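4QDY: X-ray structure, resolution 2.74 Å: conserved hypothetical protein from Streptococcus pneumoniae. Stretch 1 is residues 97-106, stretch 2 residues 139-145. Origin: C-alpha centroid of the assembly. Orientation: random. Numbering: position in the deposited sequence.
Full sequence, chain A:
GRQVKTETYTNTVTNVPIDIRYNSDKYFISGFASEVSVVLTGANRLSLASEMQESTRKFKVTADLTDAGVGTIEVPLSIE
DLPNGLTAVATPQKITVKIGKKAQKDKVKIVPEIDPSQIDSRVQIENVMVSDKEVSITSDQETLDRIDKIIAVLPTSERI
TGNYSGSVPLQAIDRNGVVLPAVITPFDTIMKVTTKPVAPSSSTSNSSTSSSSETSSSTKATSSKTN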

# COMPACT_ATOMS: atom_id res chain seq x y z
N VAL A 97 -0.40 -3.53 10.03
CA VAL A 97 0.92 -3.41 9.42
C VAL A 97 1.80 -4.61 9.80
O VAL A 97 1.88 -4.98 10.97
CB VAL A 97 1.60 -2.07 9.84
CG1 VAL A 97 2.95 -1.89 9.15
CG2 VAL A 97 0.71 -0.87 9.56
N LYS A 98 2.48 -5.20 8.79
CA LYS A 98 3.45 -6.29 8.94
C LYS A 98 4.84 -5.66 8.92
O LYS A 98 5.36 -5.34 7.84
CB LYS A 98 3.27 -7.37 7.86
CG LYS A 98 4.27 -8.53 7.96
CD LYS A 98 4.19 -9.47 6.77
CE LYS A 98 5.25 -10.54 6.83
NZ LYS A 98 5.20 -11.44 5.64
N ILE A 99 5.43 -5.44 10.10
CA ILE A 99 6.75 -4.83 10.22
C ILE A 99 7.79 -5.96 10.22
O ILE A 99 7.77 -6.82 11.09
CB ILE A 99 6.86 -3.93 11.48
CG1 ILE A 99 5.68 -2.92 11.56
CG2 ILE A 99 8.23 -3.21 11.52
CD1 ILE A 99 5.53 -2.15 12.89
N GLY A 100 8.65 -5.94 9.21
CA GLY A 100 9.73 -6.92 9.06
C GLY A 100 11.06 -6.23 8.86
O GLY A 100 11.09 -5.06 8.46
N LYS A 101 12.17 -6.93 9.15
CA LYS A 101 13.51 -6.38 8.97
C LYS A 101 13.80 -6.21 7.48
O LYS A 101 13.58 -7.14 6.70
CB LYS A 101 14.57 -7.27 9.65
N LYS A 102 14.23 -4.99 7.09
CA LYS A 102 14.54 -4.63 5.70
C LYS A 102 15.72 -5.46 5.20
O LYS A 102 16.83 -5.35 5.73
CB LYS A 102 14.84 -3.12 5.61
CG LYS A 102 14.97 -2.57 4.20
CD LYS A 102 15.46 -1.13 4.25
CE LYS A 102 15.51 -0.42 2.92
NZ LYS A 102 14.15 -0.16 2.37
N ALA A 103 15.47 -6.33 4.21
CA ALA A 103 16.48 -7.20 3.61
C ALA A 103 16.47 -7.07 2.09
O ALA A 103 15.41 -6.79 1.51
CB ALA A 103 16.23 -8.64 4.01
N GLN A 104 17.63 -7.25 1.44
CA GLN A 104 17.69 -7.14 -0.02
C GLN A 104 18.43 -8.36 -0.61
O GLN A 104 19.28 -8.98 0.05
CB GLN A 104 18.35 -5.81 -0.48
CG GLN A 104 19.87 -5.68 -0.33
CD GLN A 104 20.63 -6.30 -1.49
OE1 GLN A 104 20.38 -6.01 -2.67
NE2 GLN A 104 21.62 -7.12 -1.18
N LYS A 105 18.10 -8.70 -1.86
CA LYS A 105 18.68 -9.79 -2.62
C LYS A 105 18.63 -9.47 -4.11
O LYS A 105 17.64 -8.90 -4.57
CB LYS A 105 17.96 -11.12 -2.33
N ASP A 106 19.69 -9.82 -4.85
CA ASP A 106 19.73 -9.59 -6.29
C ASP A 106 19.31 -10.84 -7.05
O ASP A 106 19.72 -11.94 -6.69
CB ASP A 106 21.12 -9.14 -6.76
CG ASP A 106 21.52 -7.72 -6.39
OD1 ASP A 106 20.90 -7.14 -5.47
OD2 ASP A 106 22.47 -7.19 -7.01
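Stretch 2 139-145: SDQETLD

The chain turns a corner at Ser-139, pairs there with the strand that runs through stretch 1, and at once starts a helix that runs along the same strand. Ser-139 and Ala-103 form an antiparallel, hydrogen-bonded pair. Ala-103 N donates to Ser-139 O at 2.8 Å, and Ser-139 N donates to Ala-103 O at 3.1 Å. Both bonds are nearly straight. One residue on, Asp-140 CA lies 3.5 Å from Lys-101 O in a CA-H...O contact.

Asp-140 is the N-cap. Its OD1 accepts from Thr-143 N at 2.7 Å and from Thr-143 OG1 at 2.8 Å. The helix that begins at Gln-141 then follows the strand in the same general direction, at 27°, with a closest axis approach of 8.3 Å.

Gly-100 leaves room for the cap residue: its CA is 4.0 Å from Asp-140 CB, and a CB on Gly-100 would clash with that atom. Lys-98 is fully extended, all t. Its NZ makes long salt bridges to Asp-140 OD2 (3.7 Å) and Glu-142 OE1 (4.0 Å). A water bridges Lys-101 N and Glu-142 OE2, 3.1 Å from each.

Farther along, Leu-144 points toward the strand. Its CD2 packs 3.9 Å from Ala-103 CB and 3.9 Å from Lys-105 CB. The Lys-105 side chain is not modelled beyond CB.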

# COMPACT_ATOMS: atom_id res chain seq x y z
N SER A 139 12.60 -6.09 0.52
CA SER A 139 11.42 -6.59 1.23
C SER A 139 11.83 -7.12 2.61
O SER A 139 12.95 -6.86 3.06
CB SER A 139 10.72 -7.68 0.41
OG SER A 139 9.49 -8.07 0.99
N ASP A 140 10.92 -7.85 3.29
CA ASP A 140 11.23 -8.52 4.55
C ASP A 140 11.89 -9.86 4.20
O ASP A 140 11.76 -10.30 3.06
CB ASP A 140 9.98 -8.67 5.43
CG ASP A 140 8.79 -9.37 4.79
OD1 ASP A 140 8.94 -10.55 4.40
OD2 ASP A 140 7.69 -8.79 4.78
N GLN A 141 12.61 -10.50 5.14
CA GLN A 141 13.31 -11.76 4.87
C GLN A 141 12.32 -12.91 4.54
O GLN A 141 12.65 -13.76 3.71
CB GLN A 141 14.19 -12.16 6.07
CG GLN A 141 15.15 -13.32 5.79
CD GLN A 141 16.14 -13.01 4.69
OE1 GLN A 141 16.94 -12.07 4.78
NE2 GLN A 141 16.13 -13.82 3.65
N GLU A 142 11.11 -12.89 5.15
CA GLU A 142 10.07 -13.91 4.98
C GLU A 142 9.59 -14.00 3.52
O GLU A 142 9.61 -15.09 2.94
CB GLU A 142 8.85 -13.66 5.90
CG GLU A 142 9.15 -13.40 7.37
CD GLU A 142 9.53 -11.97 7.71
OE1 GLU A 142 8.65 -11.09 7.63
OE2 GLU A 142 10.69 -11.74 8.11
N THR A 143 9.17 -12.86 2.93
CA THR A 143 8.67 -12.81 1.55
C THR A 143 9.83 -12.87 0.55
O THR A 143 9.63 -13.34 -0.57
CB THR A 143 7.79 -11.58 1.29
OG1 THR A 143 8.52 -10.40 1.61
CG2 THR A 143 6.48 -11.60 2.08
N LEU A 144 11.04 -12.42 0.95
CA LEU A 144 12.24 -12.42 0.10
C LEU A 144 12.64 -13.87 -0.25
O LEU A 144 12.99 -14.15 -1.40
CB LEU A 144 13.40 -11.68 0.79
CG LEU A 144 14.52 -11.12 -0.09
CD1 LEU A 144 14.04 -9.91 -0.90
CD2 LEU A 144 15.67 -10.65 0.76
N ASP A 145 12.54 -14.79 0.74
CA ASP A 145 12.83 -16.22 0.58
C ASP A 145 11.81 -16.90 -0.34
O ASP A 145 12.14 -17.89 -1.00
CB ASP A 145 12.83 -16.94 1.95
CG ASP A 145 13.96 -16.57 2.89
OD1 ASP A 145 15.11 -16.40 2.40
OD2 ASP A 145 13.74 -16.59 4.12
O HOH W 1 6.62 -6.50 5.71
O HOH W 2 11.45 -9.76 10.31